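Local coordinates for protein putative sulfatase yidJ (Bacteroides fragilis, PDB 2QZU) that probably hydrolyses sulfate esters, as a presumably calcium-dependent member of the sulfatase family, at residues 87-92 against 402-407; 73-78 against 95-100; 425-430 against 474-479; 80-85 against 357-362. All blocks are in the same frame, centred on the assembly; numbering follows the deposited sequence.

Contact 1 of 4, residues 87-92 against 402-407; sequences MYPIGS and YFVKFD
P89 lays its CG over one face of the Y402 ring, 3.7 Å from the centroid of that ring and 20° off the normal. That geometry meets the definition of a CH-pi contact, though the atom is offset toward the rim, its nearest ring atom being Y402 CD1, 3.5 Å from P89 CG. A chi1 of -65° puts Y402 CG beside the backbone N and anti to the carbonyl carbon, where it lies 3.6 Å from P89 CG.

The far end of the same ring meets Y88. The planes of the Y88 and Y402 rings are 28° apart and their centroids 5.8 Å, so the two are slid apart with little overlap; the touch is made by Y88 CD1 at 3.7 Å from Y402 CE2 and by Y88 CG at 3.6 Å from Y402 OH. That hydroxyl has its polar partner in W468 NE1, and the W468 ring also meets Y88 edge-to-face. Beyond the proline, V404 CG2 reaches I90 CD1 at 4.3 Å, a looser apolar touch.

With no hydrogen bond between the segments and nearly every contact made by carbon, the packing is apolar. It joins helix 89-92, N-capped by Y88, to the edge strand 399-404 of the four-stranded antiparallel sheet, and so the alpha/beta part to the small C-terminal sheet of the two-part sulfatase fold.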
loop_
_atom_site.group_PDB
_atom_site.type_symbol
_atom_site.label_atom_id
_atom_site.label_comp_id
_atom_site.label_asym_id
_atom_site.label_seq_id
_atom_site.Cartn_x
_atom_site.Cartn_y
_atom_site.Cartn_z
HETATM N N MSE A 87 8.306 9.540 -32.627
HETATM C CA MSE A 87 7.018 9.651 -33.307
HETATM C C MSE A 87 5.918 9.943 -32.302
HETATM O O MSE A 87 6.026 9.584 -31.131
HETATM C CB MSE A 87 6.684 8.351 -34.044
HETATM C CG MSE A 87 7.714 7.941 -35.092
HETATM SE SE MSE A 87 7.216 6.307 -36.022
HETATM C CE MSE A 87 8.410 5.061 -35.151
ATOM N N TYR A 88 4.856 10.600 -32.751
ATOM C CA TYR A 88 3.753 10.884 -31.850
ATOM C C TYR A 88 3.034 9.541 -31.607
ATOM O O TYR A 88 3.274 8.577 -32.331
ATOM C CB TYR A 88 2.913 12.018 -32.451
ATOM C CG TYR A 88 3.713 13.317 -32.405
ATOM C CD1 TYR A 88 3.973 13.950 -31.184
ATOM C CD2 TYR A 88 4.307 13.848 -33.554
ATOM C CE1 TYR A 88 4.806 15.068 -31.106
ATOM C CE2 TYR A 88 5.145 14.966 -33.487
ATOM C CZ TYR A 88 5.391 15.569 -32.258
ATOM O OH TYR A 88 6.237 16.658 -32.178
ATOM N N PRO A 89 2.157 9.451 -30.588
ATOM C CA PRO A 89 1.463 8.191 -30.276
ATOM C C PRO A 89 0.893 7.270 -31.356
ATOM O O PRO A 89 1.115 6.059 -31.299
ATOM C CB PRO A 89 0.417 8.611 -29.237
ATOM C CG PRO A 89 0.185 10.047 -29.523
ATOM C CD PRO A 89 1.554 10.574 -29.848
ATOM N N ILE A 90 0.169 7.805 -32.329
ATOM C CA ILE A 90 -0.390 6.944 -33.365
ATOM C C ILE A 90 0.719 6.195 -34.101
ATOM O O ILE A 90 0.622 4.985 -34.330
ATOM C CB ILE A 90 -1.228 7.752 -34.376
ATOM C CG1 ILE A 90 -2.318 8.532 -33.632
ATOM C CG2 ILE A 90 -1.859 6.810 -35.399
ATOM C CD1 ILE A 90 -3.212 7.662 -32.759
ATOM N N GLY A 91 1.781 6.919 -34.444
ATOM C CA GLY A 91 2.901 6.319 -35.148
ATOM C C GLY A 91 3.767 5.406 -34.300
ATOM O O GLY A 91 4.254 4.385 -34.783
ATOM N N SER A 92 3.961 5.765 -33.035
ATOM C CA SER A 92 4.784 4.962 -32.131
ATOM C C SER A 92 4.057 3.676 -31.757
ATOM O O SER A 92 4.682 2.700 -31.342
ATOM C CB SER A 92 5.088 5.742 -30.852
ATOM O OG SER A 92 3.968 5.718 -29.979
ATOM N N TYR A 402 -1.919 14.881 -25.963
ATOM C CA TYR A 402 -2.605 13.665 -26.385
ATOM C C TYR A 402 -3.218 12.803 -25.295
ATOM O O TYR A 402 -2.723 12.729 -24.173
ATOM C CB TYR A 402 -1.635 12.723 -27.117
ATOM C CG TYR A 402 -1.089 13.214 -28.421
ATOM C CD1 TYR A 402 -1.779 12.993 -29.615
ATOM C CD2 TYR A 402 0.119 13.907 -28.469
ATOM C CE1 TYR A 402 -1.275 13.452 -30.823
ATOM C CE2 TYR A 402 0.629 14.372 -29.672
ATOM C CZ TYR A 402 -0.075 14.142 -30.843
ATOM O OH TYR A 402 0.407 14.623 -32.035
ATOM N N PHE A 403 -4.306 12.146 -25.680
ATOM C CA PHE A 403 -4.962 11.123 -24.890
ATOM C C PHE A 403 -5.638 10.292 -25.964
ATOM O O PHE A 403 -6.504 10.787 -26.687
ATOM C CB PHE A 403 -6.041 11.585 -23.919
ATOM C CG PHE A 403 -6.749 10.420 -23.282
ATOM C CD1 PHE A 403 -6.052 9.564 -22.429
ATOM C CD2 PHE A 403 -8.049 10.081 -23.653
ATOM C CE1 PHE A 403 -6.631 8.382 -21.967
ATOM C CE2 PHE A 403 -8.635 8.901 -23.198
ATOM C CZ PHE A 403 -7.924 8.047 -22.353
ATOM N N VAL A 404 -5.210 9.043 -26.088
ATOM C CA VAL A 404 -5.768 8.140 -27.085
ATOM C C VAL A 404 -6.384 6.938 -26.384
ATOM O O VAL A 404 -5.726 6.286 -25.572
ATOM C CB VAL A 404 -4.669 7.628 -28.055
ATOM C CG1 VAL A 404 -5.289 6.709 -29.112
ATOM C CG2 VAL A 404 -3.965 8.797 -28.712
ATOM N N LYS A 405 -7.648 6.650 -26.679
ATOM C CA LYS A 405 -8.296 5.493 -26.073
ATOM C C LYS A 405 -7.713 4.319 -26.854
ATOM O O LYS A 405 -7.948 4.194 -28.055
ATOM C CB LYS A 405 -9.814 5.569 -26.241
ATOM C CG LYS A 405 -10.567 4.512 -25.445
ATOM C CD LYS A 405 -12.067 4.755 -25.450
ATOM C CE LYS A 405 -12.799 3.675 -24.662
ATOM N NZ LYS A 405 -14.259 3.949 -24.583
ATOM N N PHE A 406 -6.950 3.471 -26.172
ATOM C CA PHE A 406 -6.280 2.356 -26.836
ATOM C C PHE A 406 -7.142 1.432 -27.681
ATOM O O PHE A 406 -6.683 0.943 -28.715
ATOM C CB PHE A 406 -5.490 1.513 -25.825
ATOM C CG PHE A 406 -6.347 0.742 -24.869
ATOM C CD1 PHE A 406 -6.896 1.359 -23.750
ATOM C CD2 PHE A 406 -6.612 -0.608 -25.090
ATOM C CE1 PHE A 406 -7.692 0.645 -22.860
ATOM C CE2 PHE A 406 -7.408 -1.331 -24.206
ATOM C CZ PHE A 406 -7.948 -0.702 -23.089
ATOM N N ASP A 407 -8.378 1.192 -27.257
ATOM C CA ASP A 407 -9.263 0.301 -28.005
ATOM C C ASP A 407 -10.251 1.006 -28.939
ATOM O O ASP A 407 -11.140 0.368 -29.505
ATOM C CB ASP A 407 -10.009 -0.628 -27.039
ATOM C CG ASP A 407 -10.825 0.127 -26.004
ATOM O OD1 ASP A 407 -10.585 1.336 -25.809
ATOM O OD2 ASP A 407 -11.703 -0.503 -25.371
#

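Contact 2 of 4, residues 73-78 against 95-100; sequences YPVSSP and TGNCNS
The Ser-type sulfatase signature S-x-P-x-R, with S76, P78 and R80 as its fixed positions at the start of helix 76-85, packs against the loop residues 95-98. S76 is the residue predicted to become 3-oxoalanine in the mature enzyme; the model holds an unmodified serine whose OG is bonded to H134 ND1.

Before the helix, P74 is the centre of an inverse gamma turn, closed by V75 N to Y73 O at 2.8 Å. The Y73 ring has P78 CB over one face, toward the rim. Its hydroxyl probably accepts from V404 N, and Y73 OH lies 2.6 Å from T95 O, a weak bond at most. V75 CG1 packs on the side chain of N97, 3.6 Å from N97 CG.

Next to S76, S77 turns its OG to the loop: C98 N donates to S77 OG at 2.9 Å, with an N-H...O angle of 157°. The first torsion sets that oxygen beside the S77 backbone N, anti to the carbonyl carbon (chi1 -57°). S77 OG also pairs with H134 O, and C98 O with H134 NE2, so one histidine is tied to both segments.

G96 O is buried without a polar partner in the model; its neighbours here are carbon atoms, S77 CB at 3.5 Å and P78 CD also at 3.5 Å from G96 O.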
loop_
_atom_site.group_PDB
_atom_site.type_symbol
_atom_site.label_atom_id
_atom_site.label_comp_id
_atom_site.label_asym_id
_atom_site.label_seq_id
_atom_site.Cartn_x
_atom_site.Cartn_y
_atom_site.Cartn_z
ATOM N N TYR A 73 2.159 13.502 -24.012
ATOM C CA TYR A 73 1.222 12.447 -23.628
ATOM C C TYR A 73 1.775 12.027 -22.272
ATOM O O TYR A 73 2.584 11.103 -22.179
ATOM C CB TYR A 73 1.275 11.279 -24.617
ATOM C CG TYR A 73 0.082 10.343 -24.549
ATOM C CD1 TYR A 73 -0.717 10.278 -23.410
ATOM C CD2 TYR A 73 -0.243 9.515 -25.627
ATOM C CE1 TYR A 73 -1.813 9.416 -23.340
ATOM C CE2 TYR A 73 -1.339 8.640 -25.564
ATOM C CZ TYR A 73 -2.116 8.601 -24.417
ATOM O OH TYR A 73 -3.198 7.750 -24.340
ATOM N N PRO A 74 1.350 12.716 -21.202
ATOM C CA PRO A 74 1.813 12.434 -19.840
ATOM C C PRO A 74 1.370 11.129 -19.182
ATOM O O PRO A 74 0.627 11.132 -18.203
ATOM C CB PRO A 74 1.367 13.678 -19.075
ATOM C CG PRO A 74 0.068 14.006 -19.732
ATOM C CD PRO A 74 0.377 13.825 -21.209
ATOM N N VAL A 75 1.844 10.019 -19.746
ATOM C CA VAL A 75 1.573 8.666 -19.272
ATOM C C VAL A 75 2.857 7.879 -19.549
ATOM O O VAL A 75 3.516 8.104 -20.568
ATOM C CB VAL A 75 0.399 8.023 -20.034
ATOM C CG1 VAL A 75 0.160 6.610 -19.522
ATOM C CG2 VAL A 75 -0.851 8.866 -19.853
ATOM N N SER A 76 3.202 6.957 -18.656
ATOM C CA SER A 76 4.445 6.193 -18.782
ATOM C C SER A 76 4.821 5.589 -20.142
ATOM O O SER A 76 5.704 6.105 -20.830
ATOM C CB SER A 76 4.499 5.103 -17.708
ATOM O OG SER A 76 5.739 4.409 -17.766
ATOM N N SER A 77 4.177 4.497 -20.534
ATOM C CA SER A 77 4.527 3.864 -21.800
ATOM C C SER A 77 4.434 4.783 -23.014
ATOM O O SER A 77 5.368 4.842 -23.819
ATOM C CB SER A 77 3.678 2.612 -22.021
ATOM O OG SER A 77 3.847 1.719 -20.938
ATOM N N PRO A 78 3.312 5.509 -23.165
ATOM C CA PRO A 78 3.179 6.406 -24.316
ATOM C C PRO A 78 4.325 7.408 -24.405
ATOM O O PRO A 78 4.891 7.622 -25.482
ATOM C CB PRO A 78 1.829 7.082 -24.072
ATOM C CG PRO A 78 1.042 6.001 -23.383
ATOM C CD PRO A 78 2.058 5.457 -22.390
ATOM N N THR A 95 -0.129 3.702 -27.521
ATOM C CA THR A 95 -1.254 4.587 -27.236
ATOM C C THR A 95 -1.764 4.591 -25.800
ATOM O O THR A 95 -2.607 5.415 -25.441
ATOM C CB THR A 95 -2.417 4.239 -28.158
ATOM O OG1 THR A 95 -2.731 2.850 -28.007
ATOM C CG2 THR A 95 -2.042 4.506 -29.611
ATOM N N GLY A 96 -1.264 3.664 -24.992
ATOM C CA GLY A 96 -1.661 3.581 -23.600
ATOM C C GLY A 96 -0.548 2.866 -22.860
ATOM O O GLY A 96 0.480 2.562 -23.461
ATOM N N ASN A 97 -0.727 2.611 -21.568
ATOM C CA ASN A 97 0.295 1.901 -20.800
ATOM C C ASN A 97 0.368 0.464 -21.277
ATOM O O ASN A 97 -0.635 -0.110 -21.710
ATOM C CB ASN A 97 -0.046 1.877 -19.305
ATOM C CG ASN A 97 0.368 3.143 -18.584
ATOM O OD1 ASN A 97 -0.355 3.636 -17.718
ATOM N ND2 ASN A 97 1.535 3.669 -18.928
ATOM N N CYS A 98 1.556 -0.120 -21.193
ATOM C CA CYS A 98 1.715 -1.508 -21.570
ATOM C C CYS A 98 1.239 -2.321 -20.376
ATOM O O CYS A 98 1.668 -2.092 -19.244
ATOM C CB CYS A 98 3.181 -1.832 -21.873
ATOM S SG CYS A 98 3.832 -0.973 -23.325
ATOM N N ASN A 99 0.311 -3.233 -20.637
ATOM C CA ASN A 99 -0.240 -4.128 -19.630
ATOM C C ASN A 99 -1.092 -5.130 -20.399
ATOM O O ASN A 99 -1.283 -4.984 -21.608
ATOM C CB ASN A 99 -1.080 -3.369 -18.581
ATOM C CG ASN A 99 -2.235 -2.585 -19.191
ATOM O OD1 ASN A 99 -2.981 -3.096 -20.019
ATOM N ND2 ASN A 99 -2.391 -1.333 -18.764
ATOM N N SER A 100 -1.603 -6.144 -19.713
ATOM C CA SER A 100 -2.399 -7.162 -20.390
ATOM C C SER A 100 -3.716 -6.666 -20.984
ATOM O O SER A 100 -4.284 -7.320 -21.857
ATOM C CB SER A 100 -2.657 -8.340 -19.446
ATOM O OG SER A 100 -3.338 -7.929 -18.282
#

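Contact 3 of 4, residues 425-430 against 474-479; sequences VHATDG and DPFAQY
G430, in the hairpin turn between strands 421-428 and 431-439 of the C-terminal antiparallel sheet, sets its CA over the ring of Y479 in the 3-10 segment 475-479. The CA stands over the middle of the Y479 ring, 3.5 Å from the centroid and only 8° off the normal, a nearly axial CH-pi contact. Both D429 and G430 have left-handed backbone angles, in keeping with a type I' turn; at those of G430 a CB would be jammed against the carbonyl O of D429 and would also come close to Y479 CE1.

The strand adds two apolar side chains. A427 CB touches both rings, F476 CZ at 3.5 Å and Y479 CD2 at 4.1 Å. V425 comes at the edge of F476, its CG2 3.9 Å from F476 CE1 and near the ring plane.

The aromatic residues brace each other in turn. F476 has Y479 CD2 over the centre of one face, 3.5 Å above the plane of the F476 ring. The Y479 ring is sandwiched between G430 CA on one face and F476 CA and P475 O on the other.

An Asx turn leads into the 3-10 segment. R414 NE forms a salt bridge with D474 OD1, and the other oxygen serves the backbone: F476 N donates to D474 OD2 at 3.2 Å with an N-H...O angle of 167°, arriving 47° out of the carboxylate plane.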
loop_
_atom_site.group_PDB
_atom_site.type_symbol
_atom_site.label_atom_id
_atom_site.label_comp_id
_atom_site.label_asym_id
_atom_site.label_seq_id
_atom_site.Cartn_x
_atom_site.Cartn_y
_atom_site.Cartn_z
ATOM N N VAL A 425 -9.432 19.593 -27.348
ATOM C CA VAL A 425 -10.766 19.208 -27.779
ATOM C C VAL A 425 -10.916 17.726 -27.492
ATOM O O VAL A 425 -9.942 16.966 -27.555
ATOM C CB VAL A 425 -11.006 19.455 -29.296
ATOM C CG1 VAL A 425 -10.830 20.932 -29.620
ATOM C CG2 VAL A 425 -10.070 18.599 -30.137
ATOM N N HIS A 426 -12.125 17.316 -27.144
ATOM C CA HIS A 426 -12.377 15.915 -26.875
ATOM C C HIS A 426 -13.352 15.390 -27.908
ATOM O O HIS A 426 -14.230 16.116 -28.372
ATOM C CB HIS A 426 -12.955 15.713 -25.472
ATOM C CG HIS A 426 -13.213 14.279 -25.135
ATOM N ND1 HIS A 426 -14.396 13.639 -25.441
ATOM C CD2 HIS A 426 -12.416 13.340 -24.569
ATOM C CE1 HIS A 426 -14.318 12.372 -25.079
ATOM N NE2 HIS A 426 -13.127 12.165 -24.547
ATOM N N ALA A 427 -13.179 14.129 -28.281
ATOM C CA ALA A 427 -14.061 13.511 -29.255
ATOM C C ALA A 427 -14.470 12.139 -28.755
ATOM O O ALA A 427 -13.713 11.461 -28.060
ATOM C CB ALA A 427 -13.357 13.377 -30.604
ATOM N N THR A 428 -15.688 11.749 -29.106
ATOM C CA THR A 428 -16.214 10.442 -28.745
ATOM C C THR A 428 -16.712 9.871 -30.064
ATOM O O THR A 428 -17.584 10.454 -30.710
ATOM C CB THR A 428 -17.383 10.551 -27.742
ATOM O OG1 THR A 428 -16.914 11.131 -26.518
ATOM C CG2 THR A 428 -17.963 9.172 -27.448
ATOM N N ASP A 429 -16.128 8.748 -30.474
ATOM C CA ASP A 429 -16.486 8.099 -31.732
ATOM C C ASP A 429 -16.436 9.037 -32.941
ATOM O O ASP A 429 -17.311 8.998 -33.811
ATOM C CB ASP A 429 -17.868 7.451 -31.629
ATOM C CG ASP A 429 -17.886 6.270 -30.680
ATOM O OD1 ASP A 429 -17.045 5.363 -30.848
ATOM O OD2 ASP A 429 -18.742 6.245 -29.770
ATOM N N GLY A 430 -15.412 9.884 -32.982
ATOM C CA GLY A 430 -15.243 10.794 -34.104
ATOM C C GLY A 430 -16.016 12.102 -34.092
ATOM O O GLY A 430 -15.995 12.836 -35.083
ATOM N N ASP A 474 -2.516 11.802 -38.326
ATOM C CA ASP A 474 -3.360 11.373 -37.216
ATOM C C ASP A 474 -4.817 11.457 -37.673
ATOM O O ASP A 474 -5.318 12.544 -37.958
ATOM C CB ASP A 474 -3.109 12.302 -36.021
ATOM C CG ASP A 474 -3.735 11.802 -34.731
ATOM O OD1 ASP A 474 -3.279 12.248 -33.655
ATOM O OD2 ASP A 474 -4.674 10.985 -34.783
ATOM N N PRO A 475 -5.509 10.307 -37.768
ATOM C CA PRO A 475 -6.913 10.268 -38.200
ATOM C C PRO A 475 -7.863 11.212 -37.453
ATOM O O PRO A 475 -8.922 11.565 -37.973
ATOM C CB PRO A 475 -7.291 8.803 -38.004
ATOM C CG PRO A 475 -6.009 8.092 -38.307
ATOM C CD PRO A 475 -4.990 8.940 -37.566
ATOM N N PHE A 476 -7.484 11.616 -36.243
ATOM C CA PHE A 476 -8.303 12.514 -35.423
ATOM C C PHE A 476 -8.533 13.851 -36.150
ATOM O O PHE A 476 -9.513 14.558 -35.893
ATOM C CB PHE A 476 -7.598 12.731 -34.069
ATOM C CG PHE A 476 -8.487 13.270 -32.979
ATOM C CD1 PHE A 476 -8.887 14.605 -32.972
ATOM C CD2 PHE A 476 -8.872 12.450 -31.919
ATOM C CE1 PHE A 476 -9.648 15.115 -31.921
ATOM C CE2 PHE A 476 -9.633 12.950 -30.864
ATOM C CZ PHE A 476 -10.019 14.282 -30.863
ATOM N N ALA A 477 -7.634 14.187 -37.071
ATOM C CA ALA A 477 -7.745 15.428 -37.834
ATOM C C ALA A 477 -9.092 15.548 -38.545
ATOM O O ALA A 477 -9.639 16.641 -38.675
ATOM C CB ALA A 477 -6.619 15.510 -38.858
ATOM N N GLN A 478 -9.620 14.420 -39.007
ATOM C CA GLN A 478 -10.893 14.402 -39.727
ATOM C C GLN A 478 -12.118 14.772 -38.890
ATOM O O GLN A 478 -13.177 15.072 -39.443
ATOM C CB GLN A 478 -11.109 13.023 -40.356
ATOM C CG GLN A 478 -10.143 12.717 -41.488
ATOM C CD GLN A 478 -10.443 13.528 -42.729
ATOM O OE1 GLN A 478 -11.492 13.362 -43.354
ATOM N NE2 GLN A 478 -9.531 14.419 -43.092
ATOM N N TYR A 479 -11.974 14.766 -37.566
ATOM C CA TYR A 479 -13.096 15.086 -36.689
ATOM C C TYR A 479 -13.311 16.586 -36.515
ATOM O O TYR A 479 -14.399 17.024 -36.145
ATOM C CB TYR A 479 -12.917 14.444 -35.306
ATOM C CG TYR A 479 -12.463 13.000 -35.312
ATOM C CD1 TYR A 479 -12.766 12.141 -36.371
ATOM C CD2 TYR A 479 -11.725 12.491 -34.244
ATOM C CE1 TYR A 479 -12.337 10.806 -36.362
ATOM C CE2 TYR A 479 -11.296 11.167 -34.224
ATOM C CZ TYR A 479 -11.599 10.332 -35.284
ATOM O OH TYR A 479 -11.122 9.038 -35.278
#

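Contact 4 of 4, residues 80-85 against 357-362; sequences RGMLMT and AFADLY
A water in this buried contact is gripped by three backbone atoms from both segments. It donates to L83 O, 2.7 Å from the water oxygen, and to A359 O, 2.6 Å from the same oxygen, and it accepts from Y362 N at 2.9 Å. The carbonyl of L83 and the amide of Y362 are thus joined through solvent rather than directly, while A359 O also takes a bond from T381 OG1.

Beside the water the backbones come very near, L83 CA being 4.4 Å from A359 CA. At one side M82, a selenomethionine, rests its CB 3.6 Å from A359 CB. On the other side L83 carries most of the apolar contact, with CG anti to the backbone N (chi1 170°). Its side chain crosses that of F358 at about a right angle, L83 CD2 meeting F358 CZ at 3.5 Å; L83 CD1 lies near F358 O and 3.9 Å from L361 CB.

Helix 76-85, which bears the sulfatase signature, is here packed against the 3-10 segment 358-360 and the helix that follows, within the alkaline-phosphatase-like alpha/beta core; L83 and L361 both also touch F32 of strand 29-35.

Near the helix end, M84 O lies at the edge of the Y362 ring, 3.1 Å from Y362 CE2. Y362 OH bonds to R114 O, and W116 meets the ring edge-to-face. Within helix 76-85, G81 O accepts from T85 N and T85 OG1, which reach it from opposite faces of its plane.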
loop_
_atom_site.group_PDB
_atom_site.type_symbol
_atom_site.label_atom_id
_atom_site.label_comp_id
_atom_site.label_asym_id
_atom_site.label_seq_id
_atom_site.Cartn_x
_atom_site.Cartn_y
_atom_site.Cartn_z
ATOM N N ARG A 80 7.377 7.192 -23.060
ATOM C CA ARG A 80 8.619 6.482 -23.356
ATOM C C ARG A 80 8.644 6.023 -24.810
ATOM O O ARG A 80 9.698 6.013 -25.450
ATOM C CB ARG A 80 8.775 5.287 -22.406
ATOM C CG ARG A 80 8.893 5.718 -20.944
ATOM C CD ARG A 80 8.595 4.589 -19.969
ATOM N NE ARG A 80 8.662 5.056 -18.586
ATOM C CZ ARG A 80 9.791 5.295 -17.925
ATOM N NH1 ARG A 80 10.967 5.109 -18.512
ATOM N NH2 ARG A 80 9.743 5.732 -16.678
ATOM N N GLY A 81 7.474 5.661 -25.328
ATOM C CA GLY A 81 7.369 5.220 -26.709
ATOM C C GLY A 81 7.688 6.348 -27.675
ATOM O O GLY A 81 8.290 6.129 -28.731
HETATM N N MSE A 82 7.276 7.557 -27.313
HETATM C CA MSE A 82 7.537 8.735 -28.129
HETATM C C MSE A 82 9.023 9.063 -28.064
HETATM O O MSE A 82 9.635 9.420 -29.069
HETATM C CB MSE A 82 6.714 9.922 -27.618
HETATM C CG MSE A 82 5.295 9.942 -28.150
HETATM SE SE MSE A 82 4.054 10.899 -27.005
HETATM C CE MSE A 82 2.757 9.492 -26.799
ATOM N N LEU A 83 9.601 8.941 -26.875
ATOM C CA LEU A 83 11.019 9.221 -26.699
ATOM C C LEU A 83 11.880 8.298 -27.554
ATOM O O LEU A 83 12.766 8.750 -28.275
ATOM C CB LEU A 83 11.423 9.051 -25.233
ATOM C CG LEU A 83 12.935 9.077 -24.979
ATOM C CD1 LEU A 83 13.493 10.453 -25.333
ATOM C CD2 LEU A 83 13.213 8.746 -23.523
HETATM N N MSE A 84 11.614 7.001 -27.483
HETATM C CA MSE A 84 12.409 6.039 -28.232
HETATM C C MSE A 84 12.251 6.085 -29.754
HETATM O O MSE A 84 13.230 5.904 -30.481
HETATM C CB MSE A 84 12.132 4.620 -27.731
HETATM C CG MSE A 84 12.415 4.400 -26.246
HETATM SE SE MSE A 84 14.150 5.056 -25.640
HETATM C CE MSE A 84 13.696 5.325 -23.774
ATOM N N THR A 85 11.035 6.339 -30.232
ATOM C CA THR A 85 10.766 6.370 -31.670
ATOM C C THR A 85 10.798 7.749 -32.328
ATOM O O THR A 85 10.965 7.852 -33.547
ATOM C CB THR A 85 9.380 5.775 -31.995
ATOM O OG1 THR A 85 8.359 6.612 -31.439
ATOM C CG2 THR A 85 9.246 4.375 -31.423
ATOM N N ALA A 357 10.057 19.315 -25.636
ATOM C CA ALA A 357 9.248 18.219 -25.123
ATOM C C ALA A 357 10.081 16.961 -24.957
ATOM O O ALA A 357 11.093 16.770 -25.635
ATOM C CB ALA A 357 8.077 17.938 -26.063
ATOM N N PHE A 358 9.634 16.103 -24.052
ATOM C CA PHE A 358 10.290 14.832 -23.774
ATOM C C PHE A 358 10.583 14.094 -25.084
ATOM O O PHE A 358 11.680 13.569 -25.278
ATOM C CB PHE A 358 9.363 13.995 -22.881
ATOM C CG PHE A 358 9.961 12.707 -22.379
ATOM C CD1 PHE A 358 11.075 12.710 -21.541
ATOM C CD2 PHE A 358 9.353 11.487 -22.680
ATOM C CE1 PHE A 358 11.569 11.518 -21.007
ATOM C CE2 PHE A 358 9.836 10.292 -22.153
ATOM C CZ PHE A 358 10.946 10.307 -21.311
ATOM N N ALA A 359 9.609 14.088 -25.992
ATOM C CA ALA A 359 9.741 13.384 -27.269
ATOM C C ALA A 359 10.651 14.031 -28.312
ATOM O O ALA A 359 10.965 13.414 -29.326
ATOM C CB ALA A 359 8.358 13.155 -27.870
ATOM N N ASP A 360 11.065 15.270 -28.077
ATOM C CA ASP A 360 11.945 15.952 -29.023
ATOM C C ASP A 360 13.401 15.553 -28.832
ATOM O O ASP A 360 14.252 15.887 -29.659
ATOM C CB ASP A 360 11.834 17.473 -28.869
ATOM C CG ASP A 360 10.438 17.985 -29.146
ATOM O OD1 ASP A 360 9.747 17.396 -30.010
ATOM O OD2 ASP A 360 10.039 18.987 -28.511
ATOM N N LEU A 361 13.693 14.833 -27.752
ATOM C CA LEU A 361 15.070 14.447 -27.473
ATOM C C LEU A 361 15.739 13.535 -28.505
ATOM O O LEU A 361 16.958 13.586 -28.665
ATOM C CB LEU A 361 15.170 13.843 -26.064
ATOM C CG LEU A 361 14.946 14.885 -24.957
ATOM C CD1 LEU A 361 14.897 14.202 -23.599
ATOM C CD2 LEU A 361 16.064 15.922 -24.987
ATOM N N TYR A 362 14.956 12.722 -29.212
ATOM C CA TYR A 362 15.507 11.826 -30.235
ATOM C C TYR A 362 16.233 12.657 -31.314
ATOM O O TYR A 362 17.458 12.580 -31.436
ATOM C CB TYR A 362 14.370 10.983 -30.845
ATOM C CG TYR A 362 14.749 9.894 -31.837
ATOM C CD1 TYR A 362 15.678 10.121 -32.856
ATOM C CD2 TYR A 362 14.076 8.670 -31.828
ATOM C CE1 TYR A 362 15.920 9.157 -33.841
ATOM C CE2 TYR A 362 14.304 7.710 -32.803
ATOM C CZ TYR A 362 15.225 7.953 -33.807
ATOM O OH TYR A 362 15.442 6.995 -34.769
HETATM O O HOH W 1 12.505 11.441 -28.519
#

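Overall arrangement
Contacts 1, 2 and 4 meet around Y73 and the selenomethionine M82. M82 CE lies 3.2 Å from Y73 CB of contact 2 and 3.5 Å from P89 CD of contact 1, while P89 CB packs on Y73 CD2 at 3.8 Å. Contact 2 holds S76, the predicted 3-oxoalanine and so probably the catalytic centre, and contact 4 lies farther along the same helix 76-85, centres about 13 Å apart. Contact 3 is peripheral: its centre is about 12 Å from that of contact 1, which it touches through D474 OD2, 3.6 Å from I90 CG1. Its nearest atoms stay about 9 Å from contact 2 and about 10 Å from contact 4.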